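Local coordinates for AT-rich interactive domain-containing protein 4 (Arabidopsis thaliana, PDB 6LQF), which recognises DNA and a methylated histone H3 tail through its ARID-PHD cassette, as a component of an ISWI chromatin-remodelling complex, at residues 17-20 / 21-25; 36-40 / 41-45; 67-70 / 71-75; 79-82 / 83-87. All coordinates share one frame; numbering follows the deposited sequence.

Contact 1 (17-20 / 21-25); sequences GRAH and IQVCS
The chain folds back between H20 and V23, whose N donates to H20 O. V23 N lies 3.0 Å from H20 O, well above the carbonyl plane, and the N-H points fairly straight at it (161°). This bond closes a type I beta turn with I21 and Q22 at its corners. A second set of polar bonds stays within 17-20. R18 grips A19 O side-on, with NE at 2.8 Å and NH2 at 2.9 Å. The oxygen lies in the guanidinium plane, which fixes how that group is turned. The same guanidinium makes a salt bridge through NH2 to D128 and a hydrogen bond through NH1 to Y122.

The turn belongs to the loop that leads into helix 26-39 of the ARID domain, where S25 is the N-cap. R18 also packs near D32 and H126, which with H14 and C16 bind one zinc ion.

The remaining contacts are packing. I21 CD1 sits over one face of the R18 guanidinium, toward its rim. C24 SG, placed anti to its own backbone N (chi1 -174°), comes within 3.7 Å of R18 NE. The methyl of A19 meets C24, CB to CB, at 3.9 Å.

Contact 2 (36-40 / 41-45); sequences FLLIR and GHTRL
H42 and G41 bond back into the last turn of helix 26-39. H42 N donates to L37 O at 3.0 Å, with an N-H...O angle of 154°. G41 N donates to L38 O at 3.0 Å, from high above that carbonyl plane. The pair of bonds and the positive phi of G41 (81°) make a Schellman motif, which ends the helix. At these backbone angles a CB on G41 would collide with R40 O, which explains the glycine.

H42 is the centre of an inverse gamma turn, closed by a weak bond from T43 N to G41 O. A 3-10 segment, 43-45, follows, and its R44 packs on a DNA phosphate.

The H42 ring packs against the helix end. R40 O lies over the centre of one face. L37 CD2 comes to the ring edge, 4.0 Å from H42 CD2. R40 CB touches the same ring carbon, H42 CD2, at 3.9 Å. The polar end of the ring is held by E121, which bonds NE2.

Further out the packing is apolar. L37 CG is anti to its carbonyl carbon (chi1 -70°), and from there CD2 reaches both H42 and L45. L37 CD2 meets L45 CD1 at 4.2 Å, the two side chains crossing at about a right angle. L38 CD2 reaches T43 CA at 4.1 Å. L37 and L45 also pack on Y118 of helix 107-118, so the turn joins the end of helix 26-39 to that helix.

Contact 3 (67-70 / 71-75); sequences FNLY and REVVS
R71 lays its guanidinium flat on the ring of F67, one helical turn earlier. The centres are 3.9 Å apart and the planes differ by 20°, a cation-pi stack. R71 CD also sits over the ring, a CH-pi contact. The chain bends at chi3 (-59°), which folds the guanidinium back over F67. Its edge is used as well. R71 NH2 donates an almost straight bond (173°) to N68 OD1 at 2.7 Å, with the oxygen in the guanidinium plane. Face and edge together fix the group's rotation. An alanine here lacks the guanidinium, and the F67 ring would probably lose its stacking partner while N68 OD1 kept the water as a donor but not R71 NH2.

These contacts link residues three and four apart on helix 66-74 of the ARID domain, whose backbone bonds are of the regular i to i+4 kind.

N68 OD1 has a second donor, a water 2.7 Å away. That water also donates to E72 OE2, and E72 makes salt bridges with R76, K94 and a basic side chain of the bound peptide.

On another side of the helix, V74 CG1 lies over the Y70 ring, 3.8 Å from its centroid, in a CH-pi contact. Its closest ring atom is Y70 CE1, at 3.6 Å. Beyond the ring, Y70 OH bonds to D128, and Y122 meets Y70 edge-to-face.

Contact 4 (79-82 / 83-87); sequences FHVG and NGINW. With nucleotides of chain D.
W87 points its indole N-H back at the carbonyl of G82. NE1 lies 2.9 Å from G82 O, which sits near the indole plane. I85 N reaches G82 O at 3.1 Å from the opposite face of the carbonyl plane. Two donors thus grip one oxygen. G82 itself has positive phi and leads a type II' beta turn, closed by G84 N to V81 O.

The indole is set by chi1 of -68°, with CG beside the backbone N, and the CH2 corner of its six-membered ring comes to F79. F79 has CG anti to its backbone N (chi1 -172°), which brings its ring to W87. The rings meet rim to rim at 71°, and F79 CD1 is 3.8 Å from W87 CH2. I85 CG2 lies over one indole face, toward the rim. V81 CG1 meets I85 CG1 at 3.8 Å, the side chains crossing at about a right angle.

A phenylalanine in place of W87 has no N-H to offer, and G82 O would probably be left with I85 N alone of these two donors, its carbonyl freer to turn.

G84 bonds the bound peptide through its backbone, and the same loop touches the DNA. N86 is the N-cap of helix 87-91, its OD1 bonding to G89 N. Its ND2 donates to OP1 of DA4 of chain D at 2.8 Å. The next residue uses its backbone: W87 N donates to OP1 of DG5 of chain D, also at 2.8 Å. The DNA backbone is therefore met by neutral donors at a helix start, whose dipole would be expected to favour a phosphate.

From the N terminus, the four contacts follow in series, and none nests in or crosses another. Contact 1 closes a tight turn in the loop before helix 26-39. Contact 2 ends that same helix and starts the loop after it, with its centre about 21 Å from that of contact 1. Contact 3 lies within helix 66-74, near the centre of the chain. It touches contact 1 through Y70 and I21, and through F67 beside C24. Contact 4 closes the loop that joins helix 66-74 to helix 87-91. V73 and L69 of contact 3 pack on its W87. Contact 3 thus bridges contacts 1 and 4, which lie on opposite sides of the chain's centre.

Contact 1 (17-20 / 21-25)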
loop_
_atom_site.group_PDB
_atom_site.type_symbol
_atom_site.label_atom_id
_atom_site.label_comp_id
_atom_site.label_asym_id
_atom_site.label_seq_id
_atom_site.Cartn_x
_atom_site.Cartn_y
_atom_site.Cartn_z
ATOM N N GLY A 17 12.855 16.748 -0.492
ATOM C CA GLY A 17 11.725 17.667 -0.364
ATOM C C GLY A 17 10.499 17.328 -1.216
ATOM O O GLY A 17 9.700 18.201 -1.553
ATOM N N ARG A 18 10.356 16.052 -1.562
ATOM C CA ARG A 18 9.212 15.549 -2.310
ATOM C C ARG A 18 7.936 15.866 -1.558
ATOM O O ARG A 18 7.925 15.842 -0.309
ATOM C CB ARG A 18 9.343 14.037 -2.495
ATOM C CG ARG A 18 8.476 13.407 -3.593
ATOM C CD ARG A 18 8.038 12.031 -3.199
ATOM N NE ARG A 18 7.136 12.133 -2.048
ATOM C CZ ARG A 18 7.015 11.223 -1.088
ATOM N NH1 ARG A 18 7.756 10.116 -1.102
ATOM N NH2 ARG A 18 6.131 11.449 -0.090
ATOM N N ALA A 19 6.866 16.145 -2.299
ATOM C CA ALA A 19 5.552 16.389 -1.709
ATOM C C ALA A 19 5.110 15.250 -0.784
ATOM O O ALA A 19 5.439 14.094 -1.035
ATOM C CB ALA A 19 4.509 16.581 -2.805
ATOM N N HIS A 20 4.339 15.574 0.257
ATOM C CA HIS A 20 3.743 14.555 1.107
ATOM C C HIS A 20 2.908 13.573 0.297
ATOM O O HIS A 20 2.268 13.929 -0.667
ATOM C CB HIS A 20 2.879 15.207 2.191
ATOM C CG HIS A 20 3.659 16.001 3.187
ATOM N ND1 HIS A 20 3.209 16.234 4.468
ATOM C CD2 HIS A 20 4.851 16.632 3.087
ATOM C CE1 HIS A 20 4.095 16.968 5.117
ATOM N NE2 HIS A 20 5.104 17.221 4.302
ATOM N N ILE A 21 2.862 12.332 0.747
ATOM C CA ILE A 21 2.324 11.250 -0.084
ATOM C C ILE A 21 0.831 11.403 -0.361
ATOM O O ILE A 21 0.363 10.909 -1.382
ATOM C CB ILE A 21 2.630 9.839 0.553
ATOM C CG1 ILE A 21 2.484 8.704 -0.477
ATOM C CG2 ILE A 21 1.787 9.640 1.822
ATOM C CD1 ILE A 21 3.409 8.845 -1.673
ATOM N N GLN A 22 0.111 12.144 0.476
ATOM C CA GLN A 22 -1.325 12.358 0.240
ATOM C C GLN A 22 -1.625 13.234 -0.973
ATOM O O GLN A 22 -2.707 13.148 -1.534
ATOM C CB GLN A 22 -2.004 12.991 1.468
ATOM C CG GLN A 22 -1.941 12.132 2.714
ATOM C CD GLN A 22 -0.762 12.472 3.627
ATOM O OE1 GLN A 22 0.290 12.955 3.182
ATOM N NE2 GLN A 22 -0.946 12.228 4.927
ATOM N N VAL A 23 -0.673 14.080 -1.364
ATOM C CA VAL A 23 -0.903 15.058 -2.412
ATOM C C VAL A 23 0.181 14.949 -3.523
ATOM O O VAL A 23 0.225 15.774 -4.425
ATOM C CB VAL A 23 -0.853 16.485 -1.878
ATOM C CG1 VAL A 23 -2.032 16.763 -0.956
ATOM C CG2 VAL A 23 0.481 16.747 -1.182
ATOM N N CYS A 24 1.063 13.966 -3.440
ATOM C CA CYS A 24 2.158 13.859 -4.404
ATOM C C CYS A 24 1.669 13.254 -5.717
ATOM O O CYS A 24 0.953 12.235 -5.686
ATOM C CB CYS A 24 3.249 12.997 -3.789
ATOM S SG CYS A 24 4.775 12.886 -4.772
ATOM N N SER A 25 2.078 13.841 -6.858
ATOM C CA SER A 25 1.685 13.292 -8.142
ATOM C C SER A 25 2.554 12.092 -8.467
ATOM O O SER A 25 3.636 11.915 -7.898
ATOM C CB SER A 25 1.808 14.325 -9.257
ATOM O OG SER A 25 3.181 14.603 -9.536
#

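Contact 2 (36-40 / 41-45)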
loop_
_atom_site.group_PDB
_atom_site.type_symbol
_atom_site.label_atom_id
_atom_site.label_comp_id
_atom_site.label_asym_id
_atom_site.label_seq_id
_atom_site.Cartn_x
_atom_site.Cartn_y
_atom_site.Cartn_z
ATOM N N PHE A 36 16.571 8.403 -6.135
ATOM C CA PHE A 36 16.969 7.657 -4.936
ATOM C C PHE A 36 17.697 6.390 -5.329
ATOM O O PHE A 36 18.715 6.052 -4.743
ATOM C CB PHE A 36 15.719 7.300 -4.092
ATOM C CG PHE A 36 16.029 6.473 -2.895
ATOM C CD1 PHE A 36 16.506 7.072 -1.757
ATOM C CD2 PHE A 36 15.854 5.073 -2.916
ATOM C CE1 PHE A 36 16.847 6.304 -0.639
ATOM C CE2 PHE A 36 16.174 4.323 -1.802
ATOM C CZ PHE A 36 16.649 4.943 -0.673
ATOM N N LEU A 37 17.157 5.628 -6.269
ATOM C CA LEU A 37 17.782 4.384 -6.708
ATOM C C LEU A 37 19.174 4.664 -7.258
ATOM O O LEU A 37 20.094 3.883 -6.990
ATOM C CB LEU A 37 16.934 3.689 -7.777
ATOM C CG LEU A 37 15.638 3.130 -7.169
ATOM C CD1 LEU A 37 14.757 2.578 -8.286
ATOM C CD2 LEU A 37 15.894 2.050 -6.129
ATOM N N LEU A 38 19.343 5.779 -7.968
ATOM C CA LEU A 38 20.696 6.109 -8.485
ATOM C C LEU A 38 21.649 6.484 -7.357
ATOM O O LEU A 38 22.816 6.058 -7.350
ATOM C CB LEU A 38 20.629 7.240 -9.524
ATOM C CG LEU A 38 19.959 6.797 -10.812
ATOM C CD1 LEU A 38 19.940 7.959 -11.779
ATOM C CD2 LEU A 38 20.694 5.628 -11.428
ATOM N N ILE A 39 21.203 7.270 -6.393
ATOM C CA ILE A 39 22.109 7.633 -5.307
ATOM C C ILE A 39 22.487 6.408 -4.431
ATOM O O ILE A 39 23.605 6.361 -3.849
ATOM C CB ILE A 39 21.499 8.782 -4.472
ATOM C CG1 ILE A 39 22.598 9.621 -3.838
ATOM C CG2 ILE A 39 20.559 8.264 -3.424
ATOM C CD1 ILE A 39 23.649 10.066 -4.821
ATOM N N ARG A 40 21.636 5.387 -4.413
ATOM C CA ARG A 40 21.938 4.157 -3.702
ATOM C C ARG A 40 22.755 3.150 -4.529
ATOM O O ARG A 40 23.078 2.048 -4.087
ATOM C CB ARG A 40 20.632 3.528 -3.234
ATOM C CG ARG A 40 19.912 4.361 -2.106
ATOM C CD ARG A 40 20.731 4.431 -0.824
ATOM N NE ARG A 40 20.976 3.081 -0.332
ATOM C CZ ARG A 40 20.301 2.484 0.658
ATOM N NH1 ARG A 40 19.361 3.118 1.337
ATOM N NH2 ARG A 40 20.614 1.237 0.998
ATOM N N GLY A 41 23.096 3.555 -5.751
ATOM C CA GLY A 41 23.916 2.712 -6.587
ATOM C C GLY A 41 23.240 1.579 -7.335
ATOM O O GLY A 41 23.939 0.735 -7.927
ATOM N N HIS A 42 21.908 1.592 -7.417
ATOM C CA HIS A 42 21.219 0.520 -8.138
ATOM C C HIS A 42 20.963 0.930 -9.574
ATOM O O HIS A 42 19.789 0.989 -10.025
ATOM C CB HIS A 42 19.875 0.159 -7.462
ATOM C CG HIS A 42 19.980 -0.135 -5.990
ATOM N ND1 HIS A 42 20.886 -1.024 -5.442
ATOM C CD2 HIS A 42 19.274 0.360 -4.953
ATOM C CE1 HIS A 42 20.738 -1.048 -4.126
ATOM N NE2 HIS A 42 19.743 -0.239 -3.803
ATOM N N THR A 43 22.041 1.252 -10.274
ATOM C CA THR A 43 21.975 1.767 -11.645
ATOM C C THR A 43 21.198 0.864 -12.601
ATOM O O THR A 43 20.469 1.379 -13.454
ATOM C CB THR A 43 23.414 2.016 -12.172
ATOM O OG1 THR A 43 24.164 0.801 -12.104
ATOM C CG2 THR A 43 24.108 2.993 -11.286
ATOM N N ARG A 44 21.242 -0.449 -12.406
ATOM C CA ARG A 44 20.555 -1.356 -13.339
ATOM C C ARG A 44 19.027 -1.222 -13.307
ATOM O O ARG A 44 18.330 -1.626 -14.255
ATOM C CB ARG A 44 20.940 -2.805 -13.046
ATOM C CG ARG A 44 20.289 -3.382 -11.808
ATOM C CD ARG A 44 20.491 -4.894 -11.703
ATOM N NE ARG A 44 19.510 -5.475 -10.791
ATOM C CZ ARG A 44 18.375 -6.039 -11.200
ATOM N NH1 ARG A 44 18.102 -6.102 -12.501
ATOM N NH2 ARG A 44 17.521 -6.550 -10.315
ATOM N N LEU A 45 18.508 -0.627 -12.227
ATOM C CA LEU A 45 17.057 -0.432 -12.085
ATOM C C LEU A 45 16.514 0.801 -12.801
ATOM O O LEU A 45 15.296 0.939 -12.894
ATOM C CB LEU A 45 16.676 -0.329 -10.610
ATOM C CG LEU A 45 17.062 -1.561 -9.816
ATOM C CD1 LEU A 45 16.563 -1.403 -8.390
ATOM C CD2 LEU A 45 16.463 -2.796 -10.451
#

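Contact 3 (67-70 / 71-75)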
loop_
_atom_site.group_PDB
_atom_site.type_symbol
_atom_site.label_atom_id
_atom_site.label_comp_id
_atom_site.label_asym_id
_atom_site.label_seq_id
_atom_site.Cartn_x
_atom_site.Cartn_y
_atom_site.Cartn_z
ATOM N N PHE A 67 3.715 3.474 -8.303
ATOM C CA PHE A 67 3.060 4.486 -7.470
ATOM C C PHE A 67 1.920 3.922 -6.642
ATOM O O PHE A 67 1.839 4.155 -5.409
ATOM C CB PHE A 67 2.545 5.581 -8.404
ATOM C CG PHE A 67 1.941 6.762 -7.712
ATOM C CD1 PHE A 67 2.606 7.439 -6.695
ATOM C CD2 PHE A 67 0.705 7.221 -8.115
ATOM C CE1 PHE A 67 2.033 8.580 -6.103
ATOM C CE2 PHE A 67 0.148 8.361 -7.504
ATOM C CZ PHE A 67 0.840 9.032 -6.545
ATOM N N ASN A 68 1.050 3.143 -7.286
ATOM C CA ASN A 68 -0.073 2.615 -6.512
ATOM C C ASN A 68 0.378 1.467 -5.633
ATOM O O ASN A 68 -0.163 1.318 -4.532
ATOM C CB ASN A 68 -1.206 2.209 -7.427
ATOM C CG ASN A 68 -1.946 3.443 -7.938
ATOM O OD1 ASN A 68 -2.445 4.230 -7.101
ATOM N ND2 ASN A 68 -1.958 3.671 -9.238
ATOM N N LEU A 69 1.403 0.688 -6.053
ATOM C CA LEU A 69 1.933 -0.369 -5.191
ATOM C C LEU A 69 2.442 0.278 -3.889
ATOM O O LEU A 69 2.140 -0.189 -2.750
ATOM C CB LEU A 69 3.084 -1.105 -5.938
ATOM C CG LEU A 69 3.955 -2.051 -5.093
ATOM C CD1 LEU A 69 3.037 -3.106 -4.491
ATOM C CD2 LEU A 69 5.028 -2.742 -5.986
ATOM N N TYR A 70 3.210 1.354 -4.027
ATOM C CA TYR A 70 3.776 2.048 -2.860
ATOM C C TYR A 70 2.684 2.617 -1.972
ATOM O O TYR A 70 2.701 2.376 -0.773
ATOM C CB TYR A 70 4.694 3.170 -3.315
ATOM C CG TYR A 70 5.403 3.850 -2.158
ATOM C CD1 TYR A 70 6.471 3.207 -1.499
ATOM C CD2 TYR A 70 5.066 5.155 -1.784
ATOM C CE1 TYR A 70 7.144 3.844 -0.492
ATOM C CE2 TYR A 70 5.750 5.812 -0.746
ATOM C CZ TYR A 70 6.812 5.155 -0.146
ATOM O OH TYR A 70 7.504 5.800 0.874
ATOM N N ARG A 71 1.710 3.327 -2.570
ATOM C CA ARG A 71 0.650 3.976 -1.752
ATOM C C ARG A 71 -0.142 2.938 -0.962
ATOM O O ARG A 71 -0.440 3.160 0.235
ATOM C CB ARG A 71 -0.278 4.801 -2.623
ATOM C CG ARG A 71 0.466 6.024 -3.167
ATOM C CD ARG A 71 -0.409 7.080 -3.735
ATOM N NE ARG A 71 -1.204 6.588 -4.827
ATOM C CZ ARG A 71 -2.126 7.330 -5.442
ATOM N NH1 ARG A 71 -2.356 8.579 -5.029
ATOM N NH2 ARG A 71 -2.823 6.831 -6.458
ATOM N N GLU A 72 -0.447 1.805 -1.593
ATOM C CA GLU A 72 -1.273 0.829 -0.900
ATOM C C GLU A 72 -0.513 0.167 0.250
ATOM O O GLU A 72 -1.090 -0.170 1.313
ATOM C CB GLU A 72 -1.777 -0.241 -1.853
ATOM C CG GLU A 72 -2.793 0.300 -2.872
ATOM C CD GLU A 72 -3.952 1.110 -2.243
ATOM O OE1 GLU A 72 -4.468 0.706 -1.176
ATOM O OE2 GLU A 72 -4.393 2.160 -2.814
ATOM N N VAL A 73 0.778 -0.009 0.113
ATOM C CA VAL A 73 1.561 -0.664 1.162
ATOM C C VAL A 73 1.875 0.291 2.298
ATOM O O VAL A 73 1.684 -0.096 3.490
ATOM C CB VAL A 73 2.875 -1.248 0.591
ATOM C CG1 VAL A 73 3.829 -1.704 1.743
ATOM C CG2 VAL A 73 2.524 -2.436 -0.296
ATOM N N VAL A 74 2.237 1.544 1.991
ATOM C CA VAL A 74 2.637 2.396 3.117
ATOM C C VAL A 74 1.386 2.831 3.894
ATOM O O VAL A 74 1.466 3.062 5.106
ATOM C CB VAL A 74 3.480 3.597 2.728
ATOM C CG1 VAL A 74 4.770 3.070 2.070
ATOM C CG2 VAL A 74 2.737 4.543 1.742
ATOM N N SER A 75 0.226 2.903 3.227
ATOM C CA SER A 75 -1.035 3.272 3.942
ATOM C C SER A 75 -1.424 2.200 4.948
ATOM O O SER A 75 -2.211 2.495 5.875
ATOM C CB SER A 75 -2.152 3.501 2.960
ATOM O OG SER A 75 -2.582 2.313 2.349
HETATM O O HOH W 1 -3.437 3.989 -4.551
#

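Contact 4 (79-82 / 83-87)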
loop_
_atom_site.group_PDB
_atom_site.type_symbol
_atom_site.label_atom_id
_atom_site.label_comp_id
_atom_site.label_asym_id
_atom_site.label_seq_id
_atom_site.Cartn_x
_atom_site.Cartn_y
_atom_site.Cartn_z
ATOM N N PHE A 79 6.087 -2.353 4.455
ATOM C CA PHE A 79 6.373 -3.707 4.009
ATOM C C PHE A 79 6.450 -4.745 5.116
ATOM O O PHE A 79 6.085 -5.893 4.896
ATOM C CB PHE A 79 7.701 -3.699 3.220
ATOM C CG PHE A 79 8.006 -5.006 2.533
ATOM C CD1 PHE A 79 7.262 -5.388 1.393
ATOM C CD2 PHE A 79 9.010 -5.838 3.001
ATOM C CE1 PHE A 79 7.559 -6.588 0.749
ATOM C CE2 PHE A 79 9.286 -7.059 2.366
ATOM C CZ PHE A 79 8.561 -7.404 1.214
ATOM N N HIS A 80 6.863 -4.277 6.275
ATOM C CA HIS A 80 7.027 -5.146 7.452
ATOM C C HIS A 80 5.710 -5.794 7.900
ATOM O O HIS A 80 5.722 -6.797 8.615
ATOM C CB HIS A 80 7.635 -4.345 8.618
ATOM C CG HIS A 80 7.853 -5.150 9.870
ATOM N ND1 HIS A 80 8.744 -6.205 9.937
ATOM C CD2 HIS A 80 7.295 -5.051 11.105
ATOM C CE1 HIS A 80 8.730 -6.714 11.158
ATOM N NE2 HIS A 80 7.858 -6.034 11.885
ATOM N N VAL A 81 4.575 -5.212 7.513
ATOM C CA VAL A 81 3.316 -5.841 7.844
ATOM C C VAL A 81 3.187 -7.177 7.096
ATOM O O VAL A 81 2.429 -8.051 7.508
ATOM C CB VAL A 81 2.166 -4.864 7.544
ATOM C CG1 VAL A 81 0.766 -5.473 7.726
ATOM C CG2 VAL A 81 2.316 -3.603 8.432
ATOM N N GLY A 82 3.914 -7.352 5.992
ATOM C CA GLY A 82 4.027 -8.659 5.412
ATOM C C GLY A 82 2.752 -9.234 4.895
ATOM O O GLY A 82 2.013 -8.527 4.170
ATOM N N ASN A 83 2.398 -10.449 5.316
ATOM C CA ASN A 83 1.184 -11.060 4.841
ATOM C C ASN A 83 -0.029 -10.545 5.619
ATOM O O ASN A 83 -1.150 -11.017 5.413
ATOM C CB ASN A 83 1.302 -12.600 4.896
ATOM C CG ASN A 83 2.241 -13.126 3.822
ATOM O OD1 ASN A 83 2.442 -12.528 2.786
ATOM N ND2 ASN A 83 2.899 -14.253 4.121
ATOM N N GLY A 84 0.186 -9.589 6.525
ATOM C CA GLY A 84 -0.919 -8.841 7.123
ATOM C C GLY A 84 -1.551 -7.853 6.139
ATOM O O GLY A 84 -2.603 -7.249 6.448
ATOM N N ILE A 85 -0.919 -7.717 4.968
ATOM C CA ILE A 85 -1.473 -6.982 3.806
ATOM C C ILE A 85 -2.044 -8.041 2.865
ATOM O O ILE A 85 -1.412 -9.078 2.657
ATOM C CB ILE A 85 -0.375 -6.131 3.131
ATOM C CG1 ILE A 85 -0.024 -4.959 4.042
ATOM C CG2 ILE A 85 -0.782 -5.651 1.706
ATOM C CD1 ILE A 85 1.302 -4.276 3.666
ATOM N N ASN A 86 -3.231 -7.820 2.319
ATOM C CA ASN A 86 -3.762 -8.681 1.281
ATOM C C ASN A 86 -3.244 -8.161 -0.046
ATOM O O ASN A 86 -3.768 -7.216 -0.623
ATOM C CB ASN A 86 -5.293 -8.682 1.317
ATOM C CG ASN A 86 -5.932 -9.605 0.296
ATOM O OD1 ASN A 86 -5.229 -10.156 -0.557
ATOM N ND2 ASN A 86 -7.269 -9.792 0.353
ATOM N N TRP A 87 -2.173 -8.802 -0.540
ATOM C CA TRP A 87 -1.468 -8.295 -1.722
ATOM C C TRP A 87 -2.302 -8.515 -2.980
ATOM O O TRP A 87 -2.535 -7.587 -3.738
ATOM C CB TRP A 87 -0.093 -9.001 -1.840
ATOM C CG TRP A 87 0.823 -8.601 -0.726
ATOM C CD1 TRP A 87 0.875 -9.158 0.521
ATOM C CD2 TRP A 87 1.770 -7.543 -0.735
ATOM N NE1 TRP A 87 1.796 -8.487 1.320
ATOM C CE2 TRP A 87 2.384 -7.506 0.538
ATOM C CE3 TRP A 87 2.194 -6.629 -1.721
ATOM C CZ2 TRP A 87 3.373 -6.564 0.847
ATOM C CZ3 TRP A 87 3.209 -5.731 -1.422
ATOM C CH2 TRP A 87 3.783 -5.709 -0.128
ATOM P P DG D 5 -1.723 -12.593 -0.669
ATOM O OP1 DG D 5 -1.679 -11.454 0.251
ATOM O OP2 DG D 5 -1.819 -12.306 -2.155
ATOM O "O5'" DG D 5 -0.467 -13.484 -0.397
ATOM C "C5'" DG D 5 -0.148 -13.785 0.966
ATOM C "C4'" DG D 5 0.905 -14.890 1.023
ATOM O "O4'" DG D 5 0.302 -16.146 0.606
ATOM C "C3'" DG D 5 2.117 -14.671 0.150
ATOM O "O3'" DG D 5 3.289 -15.224 0.847
ATOM C "C2'" DG D 5 1.764 -15.483 -1.086
ATOM C "C1'" DG D 5 1.025 -16.676 -0.490
ATOM N N9 DG D 5 0.056 -17.292 -1.398
ATOM C C8 DG D 5 -0.942 -16.668 -2.080
ATOM N N7 DG D 5 -1.618 -17.465 -2.870
ATOM C C5 DG D 5 -1.021 -18.705 -2.653
ATOM C C6 DG D 5 -1.329 -19.974 -3.188
ATOM O O6 DG D 5 -2.214 -20.257 -4.018
ATOM N N1 DG D 5 -0.439 -20.975 -2.742
ATOM C C2 DG D 5 0.522 -20.769 -1.802
ATOM N N2 DG D 5 1.280 -21.819 -1.467
ATOM N N3 DG D 5 0.799 -19.587 -1.276
ATOM C C4 DG D 5 -0.030 -18.606 -1.731
ATOM P P DA D 4 -8.552 -13.025 -1.661
ATOM O OP1 DA D 4 -8.648 -11.590 -1.237
ATOM O OP2 DA D 4 -8.814 -13.374 -3.089
ATOM O "O5'" DA D 4 -7.052 -13.513 -1.339
ATOM C "C5'" DA D 4 -6.556 -13.346 -0.002
ATOM C "C4'" DA D 4 -5.223 -14.021 0.162
ATOM O "O4'" DA D 4 -5.406 -15.461 0.001
ATOM C "C3'" DA D 4 -4.173 -13.570 -0.866
ATOM O "O3'" DA D 4 -2.947 -13.492 -0.174
ATOM C "C2'" DA D 4 -4.156 -14.756 -1.809
ATOM C "C1'" DA D 4 -4.342 -15.911 -0.816
ATOM N N9 DA D 4 -4.743 -17.160 -1.406
ATOM C C8 DA D 4 -5.691 -17.400 -2.353
ATOM N N7 DA D 4 -5.801 -18.693 -2.664
ATOM C C5 DA D 4 -4.869 -19.300 -1.864
ATOM C C6 DA D 4 -4.474 -20.662 -1.706
ATOM N N6 DA D 4 -4.982 -21.669 -2.432
ATOM N N1 DA D 4 -3.489 -20.923 -0.854
ATOM C C2 DA D 4 -2.975 -19.937 -0.117
ATOM N N3 DA D 4 -3.279 -18.630 -0.152
ATOM C C4 DA D 4 -4.246 -18.391 -1.049
#